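Local coordinates for protein mandelate racemase/muconate lactonizing enzyme (Polaromonas sp., PDB 2OG9) that probably catalyses racemisation of a 2-hydroxy acid or a related proton-transfer reaction, as a TIM-barrel member of the enolase superfamily, at residues Ala107-Gly110 with Leu114-Gln117; Ser66-Lys69 with Gly75-Ala78; Arg150-Ser155 with Leu235-Glu240. All coordinates share one frame; numbering follows the deposited sequence.

How the contacts relate
Contacts 2, 1 and 3 follow one another along the chain, each closing before the next opens. Contacts 1 and 2 belong to the N-terminal domain, with centres about 12 Å apart: strand 61-69 at one edge of its antiparallel sheet, helix 73-83, and the loop leading into helix 114-133. They touch directly where Gln117 meets Gln76, and both border the second subunit, so the packing inside this domain is continuous with the subunit interface. Contact 3 lies on the other side of the chain's centre, about 31 Å from contact 1 and about 27 Å from contact 2 between centres, inside the barrel. Tyr67 of contact 2 reaches from the N-terminal domain toward that barrel.

Contact 1 (Ala107-Gly110 with Leu114-Gln117); sequences ASAG and LSTQ
Ala109 CB against CB and OG of Ser115 is the tightly packed part of this contact, where the loop after helix 95-104 lies against the first turn of helix 114-133 in the N-terminal domain. The two CB atoms are 3.7 Å apart. A looser touch brings the methyl CG2 of Thr116 to 4.2 Å from the carbonyl O of Gly110. Beside these few van der Waals touches the two segments share no direct hydrogen bond, and two waters fill the seam. Water 1 donates to Ala109 O and accepts from Ser115 N at 3.0 Å. Water 2 donates to Gly110 O and takes the proton of Ser115 OG at 2.9 Å; a chi1 of 61°, with OG between the backbone N and the carbonyl carbon, turns the hydroxyl to meet it. The 3-10 turn is closed by Gly110 N bonding to Ala107 O at 3.1 Å, and the backbone angles of Gly110 would push a CB against the carbonyl O of Ala109. Ala109 also packs on Leu114 of the second subunit. With each water joining a loop carbonyl to a polar group of Ser115, buried backbone atoms are satisfied through solvent rather than by direct pairing.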
# COMPACT_ATOMS: atom_id res chain seq x y z
N ALA A 107 -29.43 20.90 0.60
CA ALA A 107 -28.01 20.62 0.40
C ALA A 107 -27.06 21.18 1.45
O ALA A 107 -26.06 20.54 1.77
CB ALA A 107 -27.58 21.09 -0.99
N SER A 108 -27.34 22.36 2.00
CA SER A 108 -26.42 22.90 2.99
C SER A 108 -26.49 22.10 4.29
O SER A 108 -25.69 22.32 5.20
CB SER A 108 -26.69 24.39 3.25
OG SER A 108 -27.77 24.61 4.13
N ALA A 109 -27.45 21.18 4.38
CA ALA A 109 -27.62 20.35 5.57
C ALA A 109 -26.81 19.05 5.49
O ALA A 109 -26.72 18.31 6.46
CB ALA A 109 -29.11 20.03 5.77
N GLY A 110 -26.23 18.77 4.32
CA GLY A 110 -25.42 17.58 4.17
C GLY A 110 -26.15 16.30 3.78
O GLY A 110 -27.35 16.32 3.47
N LEU A 114 -29.98 14.70 10.89
CA LEU A 114 -31.40 15.02 10.93
C LEU A 114 -32.10 15.20 9.59
O LEU A 114 -33.23 14.74 9.42
CB LEU A 114 -31.65 16.26 11.79
CG LEU A 114 -31.26 16.21 13.27
CD1 LEU A 114 -31.60 17.53 13.94
CD2 LEU A 114 -31.99 15.06 13.97
N SER A 115 -31.47 15.88 8.64
CA SER A 115 -32.12 16.11 7.35
C SER A 115 -32.36 14.82 6.56
O SER A 115 -33.45 14.62 6.02
CB SER A 115 -31.32 17.10 6.51
OG SER A 115 -30.02 16.61 6.24
N THR A 116 -31.37 13.94 6.50
CA THR A 116 -31.55 12.71 5.75
C THR A 116 -32.44 11.72 6.51
O THR A 116 -33.06 10.85 5.90
CB THR A 116 -30.19 12.06 5.39
OG1 THR A 116 -29.34 12.05 6.53
CG2 THR A 116 -29.51 12.84 4.26
N GLN A 117 -32.51 11.85 7.83
CA GLN A 117 -33.38 10.96 8.61
C GLN A 117 -34.82 11.38 8.31
O GLN A 117 -35.72 10.55 8.22
CB GLN A 117 -33.06 11.08 10.10
CG GLN A 117 -31.62 10.67 10.40
CD GLN A 117 -31.23 10.78 11.87
OE1 GLN A 117 -31.84 11.53 12.64
NE2 GLN A 117 -30.19 10.04 12.25
O HOH W 1 -28.64 16.81 8.62
O HOH W 2 -29.99 17.43 3.45

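Contact 2 (Ser66-Lys69 with Gly75-Ala78)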
# COMPACT_ATOMS: atom_id res chain seq x y z
N SER A 66 -39.10 7.52 10.81
CA SER A 66 -37.72 7.67 11.25
C SER A 66 -37.91 7.93 12.73
O SER A 66 -39.05 7.96 13.21
CB SER A 66 -37.02 8.84 10.55
OG SER A 66 -37.68 10.07 10.76
N TYR A 67 -36.83 8.11 13.48
CA TYR A 67 -36.97 8.32 14.91
C TYR A 67 -35.75 9.01 15.50
O TYR A 67 -34.71 9.14 14.86
CB TYR A 67 -37.17 6.97 15.60
CG TYR A 67 -35.88 6.18 15.73
CD1 TYR A 67 -35.08 6.29 16.86
CD2 TYR A 67 -35.45 5.35 14.70
CE1 TYR A 67 -33.87 5.61 16.96
CE2 TYR A 67 -34.24 4.66 14.78
CZ TYR A 67 -33.45 4.80 15.92
OH TYR A 67 -32.25 4.14 16.02
N SER A 68 -35.90 9.44 16.75
CA SER A 68 -34.82 10.07 17.48
C SER A 68 -34.91 9.61 18.93
O SER A 68 -35.98 9.68 19.54
CB SER A 68 -34.94 11.60 17.45
OG SER A 68 -34.91 12.10 16.13
N LYS A 69 -33.80 9.12 19.44
CA LYS A 69 -33.71 8.71 20.84
C LYS A 69 -32.96 9.89 21.43
O LYS A 69 -31.82 10.15 21.06
CB LYS A 69 -32.91 7.41 20.97
CG LYS A 69 -33.69 6.18 20.54
CD LYS A 69 -32.78 4.97 20.33
CE LYS A 69 -33.16 3.81 21.22
NZ LYS A 69 -32.39 2.56 20.92
N GLY A 75 -36.30 18.60 15.37
CA GLY A 75 -35.53 18.95 14.19
C GLY A 75 -35.95 18.15 12.97
O GLY A 75 -36.06 18.70 11.87
N GLN A 76 -36.17 16.84 13.15
CA GLN A 76 -36.58 15.98 12.05
C GLN A 76 -37.93 16.42 11.49
O GLN A 76 -38.11 16.51 10.28
CB GLN A 76 -36.70 14.52 12.50
CG GLN A 76 -35.38 13.83 12.82
CD GLN A 76 -35.58 12.33 13.06
OE1 GLN A 76 -36.71 11.86 13.16
NE2 GLN A 76 -34.48 11.59 13.16
N PHE A 77 -38.87 16.70 12.38
CA PHE A 77 -40.20 17.12 11.95
C PHE A 77 -40.15 18.43 11.18
O PHE A 77 -40.71 18.54 10.10
CB PHE A 77 -41.15 17.29 13.14
CG PHE A 77 -42.50 17.83 12.75
CD1 PHE A 77 -43.46 17.01 12.16
CD2 PHE A 77 -42.79 19.19 12.90
CE1 PHE A 77 -44.68 17.52 11.73
CE2 PHE A 77 -44.02 19.71 12.47
CZ PHE A 77 -44.96 18.87 11.89
N ALA A 78 -39.47 19.42 11.76
CA ALA A 78 -39.35 20.73 11.15
C ALA A 78 -38.78 20.64 9.74
O ALA A 78 -39.28 21.29 8.83
CB ALA A 78 -38.47 21.64 12.01
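Tyr67 and Gln76 mark the nearest approach of the two backbones, with CA atoms 8.2 Å apart, so residues 66-68 of strand 61-69, in extended conformation, and the early turns of helix 73-83 are bridged by side chains. The strand alternates: Ser66 and Ser68 point toward the helix and Tyr67 away from it. The carboxamide of Gln76 fills the gap. Its CG stands beside the backbone N, chi1 -69°, and the chain runs straight on from there, delivering the amide to the strand. At one end OE1 accepts a bond of 3.1 Å from Ser66 OG, which arrives from above the carbonyl plane. At the other, Gln76 NE2 donates to Tyr67 O at 3.0 Å, a bent bond with an N-H...O angle of 143°. Ser68 OG packs close by, 3.2 Å from Gln76 CD, but its angles are too poor for a hydrogen bond to the amide. NE2 has a stronger partner in OE1 of Gln117, so both ends of the amide are engaged and its flip is fixed. With an alanine here, Tyr67 O and Gln117 OE1 would probably lose a donor and Ser66 OG its acceptor, and a gap would open between strand and helix. Behind the strand, Tyr67 OH bonds to Asp288 and Arg291, and its ring meets Phe316. Gln76 thus joins an outer strand of the sheet to the following helix within the N-terminal capping domain of the enolase superfamily, while Tyr67 carries the connection to the barrel.

Contact 3 (Arg150-Ser155 with Leu235-Glu240); sequences RCYNTS and LVWIEE
Tyr152 and Trp237 meet in a T-shaped aromatic pair. The edge of the six-membered ring of Trp237 is directed at the face of Tyr152, with ring centroids 5.2 Å apart and planes at 90°. Trp237 CH2 comes closest to the ring carbons, 3.6 Å from CE2 of Tyr152, while the phenol oxygen OH of Tyr152 lies in the plane of the indole, at its edge and 3.6 Å from CZ2. Both side chains set CG over their own backbone, flanked by N and C (chi1 64° for Tyr152, 70° for Trp237), which sends the rings toward each other although the nearest CA atoms, of Tyr152 and Val236, are 10.7 Å apart. The rings meet across the interior of the TIM barrel, reaching from 150-155 to 235-240; Met211 of strand 210-213 touches both, and Trp333 packs edge-to-face on Trp237. Polar contact stays within segment 235-240: Trp237 NE1 makes a weak hydrogen bond of 3.1 Å to Glu239 OE1. The other carboxylate oxygen, OE2, lies near Asp213 and Glu265, a grouping consistent with the metal-binding carboxylates of enolase-superfamily relatives. A calcium ion lies about 11 Å from the Trp237 side chain.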
# COMPACT_ATOMS: atom_id res chain seq x y z
N ARG A 150 -33.22 -15.22 12.19
CA ARG A 150 -32.75 -15.50 13.55
C ARG A 150 -32.98 -14.25 14.39
O ARG A 150 -32.72 -13.14 13.94
CB ARG A 150 -31.26 -15.85 13.57
CG ARG A 150 -30.86 -17.03 12.68
CD ARG A 150 -29.50 -17.60 13.10
NE ARG A 150 -29.58 -18.30 14.38
CZ ARG A 150 -28.58 -19.01 14.90
NH1 ARG A 150 -27.42 -19.11 14.27
NH2 ARG A 150 -28.75 -19.64 16.06
N CYS A 151 -33.49 -14.42 15.61
CA CYS A 151 -33.74 -13.28 16.47
C CYS A 151 -33.17 -13.50 17.86
O CYS A 151 -32.88 -14.63 18.27
CB CYS A 151 -35.25 -13.00 16.58
SG CYS A 151 -36.21 -14.29 17.43
N TYR A 152 -33.01 -12.40 18.59
CA TYR A 152 -32.47 -12.42 19.94
C TYR A 152 -33.08 -11.24 20.68
O TYR A 152 -33.65 -10.34 20.06
CB TYR A 152 -30.95 -12.26 19.90
CG TYR A 152 -30.48 -10.93 19.33
CD1 TYR A 152 -30.15 -9.87 20.18
CD2 TYR A 152 -30.38 -10.73 17.96
CE1 TYR A 152 -29.73 -8.64 19.67
CE2 TYR A 152 -29.96 -9.50 17.43
CZ TYR A 152 -29.64 -8.46 18.29
OH TYR A 152 -29.23 -7.25 17.78
N ASN A 153 -32.97 -11.26 22.01
CA ASN A 153 -33.50 -10.17 22.81
C ASN A 153 -32.68 -10.00 24.09
O ASN A 153 -31.81 -10.82 24.38
CB ASN A 153 -34.99 -10.40 23.12
CG ASN A 153 -35.23 -11.34 24.30
OD1 ASN A 153 -34.36 -12.11 24.70
ND2 ASN A 153 -36.44 -11.28 24.85
N THR A 154 -32.94 -8.93 24.83
CA THR A 154 -32.23 -8.65 26.08
C THR A 154 -33.06 -9.15 27.25
O THR A 154 -32.59 -9.19 28.39
CB THR A 154 -32.01 -7.14 26.27
OG1 THR A 154 -33.28 -6.51 26.50
CG2 THR A 154 -31.37 -6.53 25.03
N SER A 155 -34.30 -9.52 26.96
CA SER A 155 -35.23 -10.00 27.98
C SER A 155 -35.41 -8.92 29.04
O SER A 155 -35.49 -9.22 30.24
CB SER A 155 -34.71 -11.29 28.62
OG SER A 155 -34.71 -12.36 27.69
N LEU A 235 -19.13 -16.14 22.46
CA LEU A 235 -20.28 -15.27 22.25
C LEU A 235 -20.52 -15.12 20.76
O LEU A 235 -19.59 -15.28 19.96
CB LEU A 235 -20.01 -13.90 22.86
CG LEU A 235 -19.72 -13.81 24.36
CD1 LEU A 235 -19.32 -12.38 24.70
CD2 LEU A 235 -20.95 -14.25 25.15
N VAL A 236 -21.75 -14.81 20.38
CA VAL A 236 -22.07 -14.60 18.97
C VAL A 236 -21.30 -13.37 18.53
O VAL A 236 -20.73 -13.33 17.44
CB VAL A 236 -23.58 -14.36 18.77
CG1 VAL A 236 -23.87 -14.13 17.29
CG2 VAL A 236 -24.37 -15.56 19.28
N TRP A 237 -21.27 -12.36 19.39
CA TRP A 237 -20.53 -11.14 19.10
C TRP A 237 -20.36 -10.25 20.31
O TRP A 237 -21.01 -10.44 21.34
CB TRP A 237 -21.20 -10.34 17.96
CG TRP A 237 -22.52 -9.68 18.31
CD1 TRP A 237 -22.77 -8.79 19.33
CD2 TRP A 237 -23.76 -9.83 17.60
NE1 TRP A 237 -24.08 -8.38 19.29
CE2 TRP A 237 -24.71 -8.99 18.24
CE3 TRP A 237 -24.16 -10.57 16.49
CZ2 TRP A 237 -26.04 -8.89 17.79
CZ3 TRP A 237 -25.48 -10.47 16.05
CH2 TRP A 237 -26.40 -9.64 16.70
N ILE A 238 -19.44 -9.29 20.19
CA ILE A 238 -19.18 -8.29 21.21
C ILE A 238 -19.54 -7.01 20.46
O ILE A 238 -18.87 -6.64 19.49
CB ILE A 238 -17.71 -8.29 21.65
CG1 ILE A 238 -17.41 -9.58 22.43
CG2 ILE A 238 -17.43 -7.04 22.50
CD1 ILE A 238 -15.95 -9.74 22.85
N GLU A 239 -20.60 -6.35 20.92
CA GLU A 239 -21.12 -5.15 20.27
C GLU A 239 -20.64 -3.82 20.84
O GLU A 239 -20.61 -3.61 22.05
CB GLU A 239 -22.65 -5.23 20.33
CG GLU A 239 -23.42 -4.14 19.61
CD GLU A 239 -24.92 -4.38 19.70
OE1 GLU A 239 -25.32 -5.56 19.72
OE2 GLU A 239 -25.70 -3.40 19.73
N GLU A 240 -20.26 -2.91 19.94
CA GLU A 240 -19.80 -1.57 20.30
C GLU A 240 -18.81 -1.54 21.46
O GLU A 240 -19.02 -0.83 22.44
CB GLU A 240 -21.00 -0.69 20.65
CG GLU A 240 -21.82 -0.24 19.45
CD GLU A 240 -21.16 0.90 18.70
OE1 GLU A 240 -21.89 1.84 18.31
OE2 GLU A 240 -19.93 0.85 18.48